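Local coordinates for protein thymine dioxygenase (Neurospora crassa, PDB 5C3Q) that probably oxidises the methyl group of thymine, as an iron- and 2-oxoglutarate-dependent dioxygenase built on a double-stranded beta-helix fold, at residues K72-K75 with E76-L79; E128-P131 with G132-N135. All coordinates share one frame; numbering follows the deposited sequence.

In the fold
Both contacts are local, made between neighbouring residues of one continuous piece of chain, and both lie at the surface within the N-terminal part of the sequence. They hold different elements: interaction 1 starts helix 75-79 just after helix 57-71, whereas interaction 2 shapes the loop that leads from strand 121-125 toward helix 147-173. Their centres are 23 Å apart and their nearest atoms about 11 Å, so they do not touch. Interaction 1 relies on helical backbone bonds and aliphatic contacts, with Lys78 its one buried residue. Interaction 2 is more polar, joining a carboxylate, an amide and a water, and Asn135 is its buried member.

Interaction 1 (K72-K75 with E76-L79); sequences KLPK and EKKL
Pro74 lays its ring alongside the aliphatic start of Lys77, the two side chains pointing the same way, with Pro74 CG 3.7 Å from Lys77 CG. Lys77 CB also meets Leu73 CG, so the first carbons of this lysine rest against two consecutive residues before its amine leads away. On another side of the proline, Glu76 folds back: its CG sits between the backbone N and the carbonyl carbon (chi1 68°), and the bend that follows brings OE1 to 3.6 Å from Pro74 CB. The carboxylate thus packs against a ring carbon.

All this happens at the start of helix 75-79, where Pro74 occupies the N-cap position. Its carbonyl oxygen opens the helical bonding, accepting from Lys78 N, 3.2 Å from Pro74 O, with a weak second bond from Lys77 N. One residue on, Leu79 N reaches Lys75 O in a straighter bond of 2.9 Å (165° at the hydrogen). Beside this bond Leu79 runs obliquely past Lys75, its CD1 4.0 Å from Lys75 CG.

Lys78 takes the inner side. Its CG lies 3.8 Å from Leu73 CB, and its CE passes Leu73 O at 3.4 Å. A bend at chi3 (-72°) directs the amine back toward the end of helix 57-71, where NZ is hydrogen-bonded to Phe71 O and forms a salt bridge with Glu121 on strand 121-125, giving this buried lysine both a neutral and a charged acceptor.

Interaction 2 (E128-P131 with G132-N135); sequences EDEP and GHPN
Glu128 and Asn135 supply the side-chain hydrogen bond: Asn135 ND2 donates to Glu128 OE1 at 3.1 Å, on the anti side of the carboxylate and somewhat out of its plane. The two side chains cross at about a right angle, yet their flat ends are nearly parallel, 12° apart. Trp137 NE1 also donates to Glu128 OE1, while Asn135 ND2 has a further acceptor in Gly126 O; these second partners help fix how both groups are turned.

A water bridges the same end of the loop. It accepts from Asn135 N at 2.9 Å and lies within donating distance of Glu128 OE1 (2.8 Å) and Glu128 O, with more acceptors near it than it has protons, linking Asn135 N to the backbone and side chain of Glu128.

Contact between side chains without a hydrogen bond joins Glu130 and His133. With CG anti to the backbone N and the chain extended beyond it, Glu130 brings its carboxylate to the edge of the imidazole, where OE2 lies 3.6 Å from His133 CD2. The two planes stand 82° apart. Arg90 holds the other oxygen, OE1, in a salt bridge.

The backbone bond runs from His133 N to Glu130 O, 3.3 Å long. It closes a type II beta turn from Glu130 to His133, with Pro131 and Gly132 at its corners; the positive phi of Gly132 (81°) is characteristic of that turn's third position.

Interaction 1 (K72-K75 with E76-L79)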
# COMPACT_ATOMS: atom_id res chain seq x y z
N LYS A 72 -13.64 14.72 -6.80
CA LYS A 72 -14.62 15.50 -7.58
C LYS A 72 -14.39 17.02 -7.50
O LYS A 72 -14.99 17.77 -8.26
CB LYS A 72 -16.05 15.19 -7.12
CG LYS A 72 -16.59 13.88 -7.67
CD LYS A 72 -17.96 13.56 -7.11
CE LYS A 72 -18.63 12.44 -7.89
NZ LYS A 72 -20.01 12.17 -7.39
N LEU A 73 -13.54 17.46 -6.58
CA LEU A 73 -13.11 18.87 -6.52
C LEU A 73 -12.52 19.32 -7.86
O LEU A 73 -11.93 18.52 -8.58
CB LEU A 73 -12.07 19.09 -5.42
CG LEU A 73 -12.38 19.90 -4.15
CD1 LEU A 73 -13.86 19.96 -3.78
CD2 LEU A 73 -11.55 19.36 -2.99
N PRO A 74 -12.66 20.62 -8.17
CA PRO A 74 -12.03 21.15 -9.38
C PRO A 74 -10.51 21.12 -9.30
O PRO A 74 -9.95 21.24 -8.20
CB PRO A 74 -12.55 22.60 -9.46
CG PRO A 74 -13.03 22.93 -8.09
CD PRO A 74 -13.42 21.64 -7.44
N LYS A 75 -9.87 20.95 -10.45
CA LYS A 75 -8.41 20.81 -10.55
C LYS A 75 -7.65 21.87 -9.75
O LYS A 75 -6.65 21.56 -9.11
CB LYS A 75 -8.00 20.85 -12.03
CG LYS A 75 -6.54 20.50 -12.31
CD LYS A 75 -6.38 19.95 -13.73
CE LYS A 75 -5.07 20.35 -14.39
NZ LYS A 75 -3.91 19.55 -13.91
N GLU A 76 -8.13 23.11 -9.78
CA GLU A 76 -7.45 24.20 -9.07
C GLU A 76 -7.48 24.01 -7.55
O GLU A 76 -6.51 24.32 -6.87
CB GLU A 76 -7.98 25.58 -9.47
CG GLU A 76 -9.41 25.92 -9.05
CD GLU A 76 -10.45 25.66 -10.14
OE1 GLU A 76 -10.22 24.81 -11.02
OE2 GLU A 76 -11.51 26.31 -10.09
N LYS A 77 -8.60 23.50 -7.02
CA LYS A 77 -8.71 23.25 -5.58
C LYS A 77 -7.80 22.11 -5.13
O LYS A 77 -7.24 22.14 -4.03
CB LYS A 77 -10.16 22.95 -5.18
CG LYS A 77 -11.09 24.16 -5.23
CD LYS A 77 -10.69 25.23 -4.23
CE LYS A 77 -11.70 26.37 -4.21
NZ LYS A 77 -11.03 27.68 -4.00
N LYS A 78 -7.63 21.11 -5.99
CA LYS A 78 -6.77 19.97 -5.68
C LYS A 78 -5.29 20.36 -5.74
O LYS A 78 -4.51 19.97 -4.87
CB LYS A 78 -7.09 18.79 -6.61
CG LYS A 78 -8.52 18.29 -6.44
CD LYS A 78 -8.80 16.99 -7.16
CE LYS A 78 -8.85 17.16 -8.67
NZ LYS A 78 -9.58 16.02 -9.31
N LEU A 79 -4.92 21.13 -6.76
CA LEU A 79 -3.55 21.63 -6.90
C LEU A 79 -3.14 22.56 -5.75
O LEU A 79 -1.96 22.66 -5.43
CB LEU A 79 -3.35 22.35 -8.24
CG LEU A 79 -3.28 21.48 -9.50
CD1 LEU A 79 -3.32 22.35 -10.75
CD2 LEU A 79 -2.04 20.60 -9.50

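Interaction 2 (E128-P131 with G132-N135)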
# COMPACT_ATOMS: atom_id res chain seq x y z
N GLU A 128 -1.10 13.75 11.91
CA GLU A 128 -1.37 15.18 12.11
C GLU A 128 -0.27 15.94 12.83
O GLU A 128 -0.01 17.10 12.51
CB GLU A 128 -2.66 15.35 12.90
CG GLU A 128 -3.92 15.21 12.06
CD GLU A 128 -4.27 16.48 11.32
OE1 GLU A 128 -3.54 16.84 10.37
OE2 GLU A 128 -5.28 17.13 11.69
N ASP A 129 0.36 15.31 13.81
CA ASP A 129 1.22 16.02 14.75
C ASP A 129 2.71 15.76 14.53
O ASP A 129 3.51 15.86 15.47
CB ASP A 129 0.82 15.68 16.20
CG ASP A 129 1.01 14.21 16.54
OD1 ASP A 129 1.14 13.37 15.62
OD2 ASP A 129 1.03 13.90 17.75
N GLU A 130 3.10 15.44 13.30
CA GLU A 130 4.52 15.30 12.99
C GLU A 130 5.15 16.68 12.90
O GLU A 130 4.73 17.49 12.07
CB GLU A 130 4.75 14.54 11.69
CG GLU A 130 6.23 14.33 11.42
CD GLU A 130 6.51 13.41 10.25
OE1 GLU A 130 5.58 13.12 9.47
OE2 GLU A 130 7.67 12.98 10.12
N PRO A 131 6.15 16.97 13.75
CA PRO A 131 6.84 18.26 13.70
C PRO A 131 7.33 18.61 12.30
O PRO A 131 7.97 17.79 11.64
CB PRO A 131 8.03 18.06 14.65
CG PRO A 131 7.58 17.02 15.61
CD PRO A 131 6.70 16.10 14.81
N GLY A 132 7.00 19.82 11.84
CA GLY A 132 7.53 20.35 10.59
C GLY A 132 6.85 19.90 9.31
O GLY A 132 7.21 20.38 8.24
N HIS A 133 5.88 18.99 9.40
CA HIS A 133 5.23 18.43 8.22
C HIS A 133 3.70 18.42 8.34
O HIS A 133 3.10 17.35 8.45
CB HIS A 133 5.70 17.00 7.95
CG HIS A 133 7.17 16.87 7.75
ND1 HIS A 133 7.88 17.65 6.87
CD2 HIS A 133 8.07 16.00 8.29
CE1 HIS A 133 9.15 17.29 6.89
NE2 HIS A 133 9.29 16.29 7.74
N PRO A 134 3.07 19.60 8.30
CA PRO A 134 1.60 19.65 8.41
C PRO A 134 0.89 19.11 7.17
O PRO A 134 1.38 19.27 6.06
CB PRO A 134 1.32 21.14 8.58
CG PRO A 134 2.47 21.82 7.92
CD PRO A 134 3.66 20.94 8.16
N ASN A 135 -0.27 18.48 7.37
CA ASN A 135 -1.09 18.00 6.26
C ASN A 135 -1.77 19.16 5.55
O ASN A 135 -2.37 20.01 6.20
CB ASN A 135 -2.16 17.02 6.77
CG ASN A 135 -1.59 15.67 7.16
OD1 ASN A 135 -0.75 15.12 6.45
ND2 ASN A 135 -2.06 15.13 8.28
O HOH W 1 -1.28 18.49 10.11